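Long-range contacts in Co-type Nitrile Hydratase beta subunit (Pseudomonas putida, PDB 3QYH), which probably forms, together with a second subunit, a cobalt-dependent nitrile hydratase, an enzyme type that hydrates nitriles to the corresponding amides: residues B[121-126]-B[166-170]; B[127-131]-B[213-218]. All blocks are in the same frame, centred on the assembly; numbering follows the deposited sequence.

Contact 1 of 2, residues B[121-126]-B[166-170]; sequences AAREEG and GVFVT
Ala121 and Arg123 exchange backbone hydrogen bonds with Val167 and Val169, on both sides of the Ala122–Phe168 pair. Val169 N donates to Ala121 O at 3.0 Å, and Arg123 N donates to Val167 O at 2.9 Å. Between them Ala122 and Phe168 form the non-hydrogen-bonded pair of a single antiparallel bridge, their CA atoms 4.3 Å apart.

The Arg123 side chain turns back along its own segment. A bend at chi2 (-73°) folds it beside Val169, with which it runs side by side, and lets NH1 reach Ala122 O at 2.8 Å, an acceptor lying close to the guanidinium plane. Val169 CG2 rests over one guanidinium face, off-centre and 3.4 Å from Arg123 NH2. The polar rim has further partners: NE forms a salt bridge with Glu180, and NH1 also bonds Ser120 O, so that the group's rotation is probably well fixed.

Packing covers both faces of the bridge. On the face of Arg123 and Val169, Val167 sets CG1 anti to the backbone N (chi1 174°), where it fills the bend of 123-126, 3.9 Å from Glu125 O and 4.0 Å from Gly126 CA. On the opposite face the Phe168 ring lies against the Ala121–Ala122 backbone, and CE1 meets Ala122 CB at 3.8 Å; side chains of another protein chain also pack on these three residues. Phe168 is backbone-bonded to Gln183 as well. This is a short antiparallel beta bridge, by which an irregular loop is tied to the end of strand 158-168 in the SH3-like C-terminal sheet.

Contact 2 of 2, residues B[127-131]-B[213-218]; sequences ARARF and DDYLEP
Arg130 meets Asp213 side-on, with guanidinium and carboxylate planes 39° apart. Its NE forms a salt bridge to Asp213 OD1 at 2.7 Å, almost exactly in the guanidinium plane, while its backbone N reaches OD2 at 3.0 Å in a nearly straight bond. Both oxygens use their syn lone pairs; with CG anti to the backbone N (chi1 -171°) the carboxylate is carried out to face Arg130. OD2 is also hydrogen-bonded to Tyr186 OH, from strand 183-191. Arg130 NH2 turns to the main chain, bonding Leu216 O at 2.8 Å and Asp213 O at 2.9 Å; the latter carbonyl also takes Leu216 N, from its opposite face. A water joins Arg130 NH1 to Leu216 O.

Phe131 turns a ring edge to Asp213 O, CE2 3.7 Å from it, and CE2 touches Leu216 CB at 3.8 Å. CZ sits over the centre of the Arg130 guanidinium, and the ring crosses Pro218 at about a right angle. With an alanine at Asp213, Arg130 N and NE and Tyr186 OH would probably lose their carboxylate partner, leaving the guanidinium freer to turn. Buried and gripped by several donors, the Asp213 carboxylate is likely to stay ionised opposite the arginine.

The two contacts illustrate how one loop can be fastened twice to the same sheet. Residues 121-126 and 127-131 follow one another directly in the loop between helix 111-117 and strand 136-139, whereas their partners, 166-170 and 213-218, lie farther along the chain in the same order, so that the contacts interlace rather than nest. Their centres are 13 Å apart. Contact 1 is made at the end of strand 158-168, contact 2 at strand 216-218 and the 3-10 segment 213-215 leading to it; strand 136-139 lies between these two strands in the antiparallel sheet. The loop is thus laid along the SH3-like C-terminal region before its chain enters that sheet.

Contact 1 of 2, residues B[121-126]-B[166-170]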
ATOM      1  N   ALA B 121      -5.393  10.076   7.564  1.00 19.43           N
ATOM      2  CA  ALA B 121      -4.538  11.247   7.333  1.00 17.50           C
ATOM      3  C   ALA B 121      -5.375  12.452   6.873  1.00 17.42           C
ATOM      4  O   ALA B 121      -4.839  13.538   6.663  1.00 17.07           O
ATOM      5  CB  ALA B 121      -3.483  10.921   6.297  1.00 14.82           C
ATOM      6  N   ALA B 122      -6.677  12.251   6.677  1.00 14.03           N
ATOM      7  CA  ALA B 122      -7.554  13.368   6.294  1.00 17.48           C
ATOM      8  C   ALA B 122      -7.616  14.405   7.415  1.00 19.80           C
ATOM      9  O   ALA B 122      -7.598  14.046   8.596  1.00 21.81           O
ATOM     10  CB  ALA B 122      -8.957  12.864   5.955  1.00 21.64           C
ATOM     11  N   ARG B 123      -7.643  15.684   7.053  1.00 15.36           N
ATOM     12  CA  ARG B 123      -7.753  16.752   8.034  1.00 20.52           C
ATOM     13  C   ARG B 123      -8.852  17.736   7.656  1.00 28.74           C
ATOM     14  O   ARG B 123      -9.151  17.939   6.475  1.00 22.94           O
ATOM     15  CB  ARG B 123      -6.429  17.478   8.203  1.00 19.58           C
ATOM     16  CG  ARG B 123      -5.313  16.613   8.747  1.00 20.17           C
ATOM     17  CD  ARG B 123      -5.486  16.303  10.220  1.00 16.20           C
ATOM     18  NE  ARG B 123      -4.363  15.518  10.728  1.00 17.72           N
ATOM     19  CZ  ARG B 123      -4.305  14.189  10.694  1.00 17.78           C
ATOM     20  NH1 ARG B 123      -5.309  13.492  10.175  1.00 17.92           N
ATOM     21  NH2 ARG B 123      -3.246  13.551  11.183  1.00 18.07           N
ATOM     22  N   GLU B 124      -9.440  18.357   8.668  1.00 28.54           N
ATOM     23  CA  GLU B 124     -10.584  19.235   8.481  1.00 39.43           C
ATOM     24  C   GLU B 124     -10.231  20.489   7.686  1.00 36.79           C
ATOM     25  O   GLU B 124     -10.944  20.869   6.754  1.00 39.70           O
ATOM     26  CB  GLU B 124     -11.153  19.642   9.844  1.00 47.23           C
ATOM     27  CG  GLU B 124     -12.505  20.318   9.766  1.00 67.60           C
ATOM     28  CD  GLU B 124     -13.594  19.364   9.320  1.00 78.93           C
ATOM     29  OE1 GLU B 124     -13.523  18.172   9.690  1.00 75.71           O
ATOM     30  OE2 GLU B 124     -14.517  19.806   8.599  1.00 83.08           O
ATOM     31  N   GLU B 125      -9.136  21.139   8.056  1.00 32.48           N
ATOM     32  CA  GLU B 125      -8.756  22.369   7.377  1.00 36.49           C
ATOM     33  C   GLU B 125      -7.310  22.358   6.917  1.00 28.75           C
ATOM     34  O   GLU B 125      -6.451  21.745   7.548  1.00 27.89           O
ATOM     35  CB  GLU B 125      -9.030  23.579   8.268  1.00 48.67           C
ATOM     36  CG  GLU B 125      -8.483  23.453   9.675  1.00 53.43           C
ATOM     37  CD  GLU B 125      -9.120  24.452  10.628  1.00 79.22           C
ATOM     38  OE1 GLU B 125     -10.274  24.865  10.368  1.00 81.89           O
ATOM     39  OE2 GLU B 125      -8.472  24.820  11.635  1.00 81.93           O
ATOM     40  N   GLY B 126      -7.058  23.020   5.795  1.00 26.00           N
ATOM     41  CA  GLY B 126      -5.717  23.114   5.241  1.00 26.81           C
ATOM     42  C   GLY B 126      -5.730  24.114   4.104  1.00 31.43           C
ATOM     43  O   GLY B 126      -6.738  24.788   3.903  1.00 28.40           O
ATOM     44  N   GLY B 166      -9.885  16.060  -1.215  1.00 17.94           N
ATOM     45  CA  GLY B 166      -9.961  16.856  -0.003  1.00 13.12           C
ATOM     46  C   GLY B 166      -8.608  16.996   0.663  1.00 19.86           C
ATOM     47  O   GLY B 166      -7.569  16.737   0.047  1.00 19.15           O
ATOM     48  N   VAL B 167      -8.617  17.375   1.928  1.00 14.76           N
ATOM     49  CA  VAL B 167      -7.423  17.799   2.628  1.00 16.38           C
ATOM     50  C   VAL B 167      -6.741  16.673   3.402  1.00 19.24           C
ATOM     51  O   VAL B 167      -7.395  15.937   4.133  1.00 16.87           O
ATOM     52  CB  VAL B 167      -7.750  18.955   3.602  1.00 16.35           C
ATOM     53  CG1 VAL B 167      -6.530  19.315   4.451  1.00 14.22           C
ATOM     54  CG2 VAL B 167      -8.240  20.171   2.827  1.00 20.70           C
ATOM     55  N   PHE B 168      -5.417  16.575   3.267  1.00 17.47           N
ATOM     56  CA  PHE B 168      -4.627  15.540   3.941  1.00 13.90           C
ATOM     57  C   PHE B 168      -3.323  16.097   4.483  1.00 17.76           C
ATOM     58  O   PHE B 168      -2.818  17.119   4.001  1.00 16.47           O
ATOM     59  CB  PHE B 168      -4.310  14.398   2.967  1.00 12.31           C
ATOM     60  CG  PHE B 168      -5.513  13.577   2.599  1.00 16.56           C
ATOM     61  CD1 PHE B 168      -5.835  12.441   3.319  1.00 16.67           C
ATOM     62  CD2 PHE B 168      -6.336  13.959   1.550  1.00 14.75           C
ATOM     63  CE1 PHE B 168      -6.969  11.669   2.985  1.00 19.47           C
ATOM     64  CE2 PHE B 168      -7.467  13.220   1.221  1.00 20.39           C
ATOM     65  CZ  PHE B 168      -7.783  12.072   1.943  1.00 15.62           C
ATOM     66  N   VAL B 169      -2.773  15.416   5.479  1.00 13.55           N
ATOM     67  CA  VAL B 169      -1.436  15.702   5.963  1.00 12.58           C
ATOM     68  C   VAL B 169      -0.446  15.679   4.786  1.00 13.56           C
ATOM     69  O   VAL B 169      -0.628  14.917   3.837  1.00 14.92           O
ATOM     70  CB  VAL B 169      -0.994  14.623   6.988  1.00 14.74           C
ATOM     71  CG1 VAL B 169       0.510  14.743   7.312  1.00 14.83           C
ATOM     72  CG2 VAL B 169      -1.858  14.705   8.270  1.00 14.75           C
ATOM     73  N   THR B 170       0.585  16.514   4.847  1.00 15.90           N
ATOM     74  CA  THR B 170       1.672  16.490   3.870  1.00 15.83           C
ATOM     75  C   THR B 170       2.858  15.673   4.393  1.00 13.78           C
ATOM     76  O   THR B 170       3.488  16.042   5.399  1.00 15.25           O
ATOM     77  CB  THR B 170       2.143  17.934   3.543  1.00 18.25           C
ATOM     78  OG1 THR B 170       1.073  18.662   2.934  1.00 15.39           O
ATOM     79  CG2 THR B 170       3.364  17.916   2.593  1.00 18.03           C
TER

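Contact 2 of 2, residues B[127-131]-B[213-218]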
ATOM      1  N   ALA B 127      -4.627  24.203   3.359  1.00 24.23           N
ATOM      2  CA  ALA B 127      -4.538  25.123   2.234  1.00 24.54           C
ATOM      3  C   ALA B 127      -5.714  24.934   1.277  1.00 28.36           C
ATOM      4  O   ALA B 127      -6.198  23.820   1.075  1.00 23.88           O
ATOM      5  CB  ALA B 127      -3.202  24.953   1.509  1.00 24.67           C
ATOM      6  N   ARG B 128      -6.183  26.030   0.699  1.00 25.31           N
ATOM      7  CA  ARG B 128      -7.280  25.980  -0.260  1.00 26.05           C
ATOM      8  C   ARG B 128      -6.861  25.232  -1.527  1.00 21.74           C
ATOM      9  O   ARG B 128      -5.704  25.262  -1.930  1.00 23.90           O
ATOM     10  CB  ARG B 128      -7.724  27.410  -0.627  1.00 34.67           C
ATOM     11  CG  ARG B 128      -6.564  28.238  -1.226  1.00 40.52           C
ATOM     12  CD  ARG B 128      -6.879  29.592  -1.941  1.00 55.00           C
ATOM     13  NE  ARG B 128      -7.589  29.379  -3.157  1.00 60.32           N
ATOM     14  CZ  ARG B 128      -7.324  29.448  -4.455  1.00 53.17           C
ATOM     15  NH1 ARG B 128      -8.361  29.059  -5.155  1.00 52.99           N
ATOM     16  NH2 ARG B 128      -6.224  29.871  -5.077  1.00 54.73           N
ATOM     17  N   ALA B 129      -7.814  24.571  -2.169  1.00 17.46           N
ATOM     18  CA  ALA B 129      -7.537  23.873  -3.412  1.00 22.06           C
ATOM     19  C   ALA B 129      -7.314  24.892  -4.527  1.00 32.13           C
ATOM     20  O   ALA B 129      -8.141  25.780  -4.729  1.00 27.56           O
ATOM     21  CB  ALA B 129      -8.692  22.950  -3.762  1.00 19.68           C
ATOM     22  N   ARG B 130      -6.190  24.777  -5.235  1.00 28.49           N
ATOM     23  CA  ARG B 130      -5.929  25.637  -6.389  1.00 24.22           C
ATOM     24  C   ARG B 130      -6.491  25.042  -7.667  1.00 20.35           C
ATOM     25  O   ARG B 130      -6.634  25.744  -8.657  1.00 25.58           O
ATOM     26  CB  ARG B 130      -4.425  25.852  -6.574  1.00 23.86           C
ATOM     27  CG  ARG B 130      -3.779  26.718  -5.531  1.00 24.32           C
ATOM     28  CD  ARG B 130      -2.324  26.976  -5.945  1.00 31.02           C
ATOM     29  NE  ARG B 130      -1.537  25.747  -5.897  1.00 24.91           N
ATOM     30  CZ  ARG B 130      -0.406  25.539  -6.568  1.00 31.43           C
ATOM     31  NH1 ARG B 130       0.081  26.470  -7.390  1.00 25.18           N
ATOM     32  NH2 ARG B 130       0.234  24.386  -6.429  1.00 19.42           N
ATOM     33  N   PHE B 131      -6.793  23.745  -7.664  1.00 19.06           N
ATOM     34  CA  PHE B 131      -7.208  23.075  -8.888  1.00 19.81           C
ATOM     35  C   PHE B 131      -8.604  22.433  -8.803  1.00 24.85           C
ATOM     36  O   PHE B 131      -9.069  22.036  -7.740  1.00 18.81           O
ATOM     37  CB  PHE B 131      -6.150  22.040  -9.305  1.00 19.30           C
ATOM     38  CG  PHE B 131      -4.749  22.584  -9.289  1.00 17.93           C
ATOM     39  CD1 PHE B 131      -4.319  23.453 -10.272  1.00 19.83           C
ATOM     40  CD2 PHE B 131      -3.881  22.261  -8.264  1.00 18.47           C
ATOM     41  CE1 PHE B 131      -3.038  23.982 -10.234  1.00 19.03           C
ATOM     42  CE2 PHE B 131      -2.590  22.785  -8.233  1.00 22.02           C
ATOM     43  CZ  PHE B 131      -2.179  23.647  -9.224  1.00 18.82           C
ATOM     44  N   ASP B 213      -1.268  19.233  -3.592  1.00 17.83           N
ATOM     45  CA  ASP B 213      -1.516  20.498  -4.287  1.00 17.13           C
ATOM     46  C   ASP B 213      -0.218  21.223  -4.650  1.00 17.48           C
ATOM     47  O   ASP B 213      -0.021  21.600  -5.808  1.00 16.53           O
ATOM     48  CB  ASP B 213      -2.411  21.408  -3.428  1.00 16.22           C
ATOM     49  CG  ASP B 213      -2.889  22.634  -4.176  1.00 22.07           C
ATOM     50  OD1 ASP B 213      -2.040  23.471  -4.508  1.00 20.92           O
ATOM     51  OD2 ASP B 213      -4.115  22.759  -4.425  1.00 22.83           O
ATOM     52  N   ASP B 214       0.674  21.413  -3.683  1.00 15.79           N
ATOM     53  CA  ASP B 214       1.898  22.145  -4.001  1.00 18.79           C
ATOM     54  C   ASP B 214       2.970  21.331  -4.737  1.00 20.67           C
ATOM     55  O   ASP B 214       4.082  21.807  -4.904  1.00 18.70           O
ATOM     56  CB  ASP B 214       2.475  22.895  -2.785  1.00 16.81           C
ATOM     57  CG  ASP B 214       3.050  21.972  -1.729  1.00 20.13           C
ATOM     58  OD1 ASP B 214       3.105  20.740  -1.946  1.00 20.54           O
ATOM     59  OD2 ASP B 214       3.447  22.482  -0.665  1.00 22.03           O
ATOM     60  N   TYR B 215       2.628  20.119  -5.181  1.00 15.58           N
ATOM     61  CA  TYR B 215       3.489  19.360  -6.092  1.00 19.64           C
ATOM     62  C   TYR B 215       3.232  19.844  -7.515  1.00 17.79           C
ATOM     63  O   TYR B 215       3.946  19.467  -8.449  1.00 19.40           O
ATOM     64  CB  TYR B 215       3.137  17.870  -6.066  1.00 13.87           C
ATOM     65  CG  TYR B 215       3.599  17.055  -4.872  1.00 13.60           C
ATOM     66  CD1 TYR B 215       4.224  17.644  -3.773  1.00 13.59           C
ATOM     67  CD2 TYR B 215       3.374  15.679  -4.848  1.00 12.17           C
ATOM     68  CE1 TYR B 215       4.643  16.851  -2.678  1.00 16.07           C
ATOM     69  CE2 TYR B 215       3.768  14.891  -3.774  1.00 11.84           C
ATOM     70  CZ  TYR B 215       4.400  15.469  -2.696  1.00 13.86           C
ATOM     71  OH  TYR B 215       4.760  14.631  -1.645  1.00 15.27           O
ATOM     72  N   LEU B 216       2.196  20.662  -7.685  1.00 16.21           N
ATOM     73  CA  LEU B 216       1.671  20.961  -9.022  1.00 15.62           C
ATOM     74  C   LEU B 216       1.708  22.443  -9.382  1.00 17.75           C
ATOM     75  O   LEU B 216       1.805  23.301  -8.501  1.00 20.46           O
ATOM     76  CB  LEU B 216       0.228  20.460  -9.148  1.00 15.52           C
ATOM     77  CG  LEU B 216      -0.047  19.015  -8.737  1.00 18.51           C
ATOM     78  CD1 LEU B 216      -1.540  18.743  -8.721  1.00 15.35           C
ATOM     79  CD2 LEU B 216       0.675  18.035  -9.669  1.00 17.80           C
ATOM     80  N   GLU B 217       1.616  22.724 -10.686  1.00 18.69           N
ATOM     81  CA  GLU B 217       1.387  24.081 -11.190  1.00 19.73           C
ATOM     82  C   GLU B 217       0.455  23.948 -12.377  1.00 18.83           C
ATOM     83  O   GLU B 217       0.379  22.875 -12.968  1.00 19.24           O
ATOM     84  CB  GLU B 217       2.690  24.728 -11.657  1.00 18.48           C
ATOM     85  CG  GLU B 217       3.236  24.140 -12.941  1.00 19.23           C
ATOM     86  CD  GLU B 217       4.559  24.785 -13.381  1.00 29.74           C
ATOM     87  OE1 GLU B 217       4.969  25.819 -12.806  1.00 27.39           O
ATOM     88  OE2 GLU B 217       5.187  24.242 -14.309  1.00 32.34           O
ATOM     89  N   PRO B 218      -0.256  25.042 -12.732  1.00 19.56           N
ATOM     90  CA  PRO B 218      -1.124  25.035 -13.914  1.00 20.77           C
ATOM     91  C   PRO B 218      -0.307  24.686 -15.138  1.00 22.66           C
ATOM     92  O   PRO B 218       0.836  25.142 -15.251  1.00 28.13           O
ATOM     93  CB  PRO B 218      -1.621  26.480 -13.998  1.00 22.08           C
ATOM     94  CG  PRO B 218      -1.496  27.018 -12.622  1.00 24.62           C
ATOM     95  CD  PRO B 218      -0.302  26.325 -12.009  1.00 20.66           C
TER
HETATM   96  O   HOH W   1       2.797  25.765  -8.069  1.00 23.48           O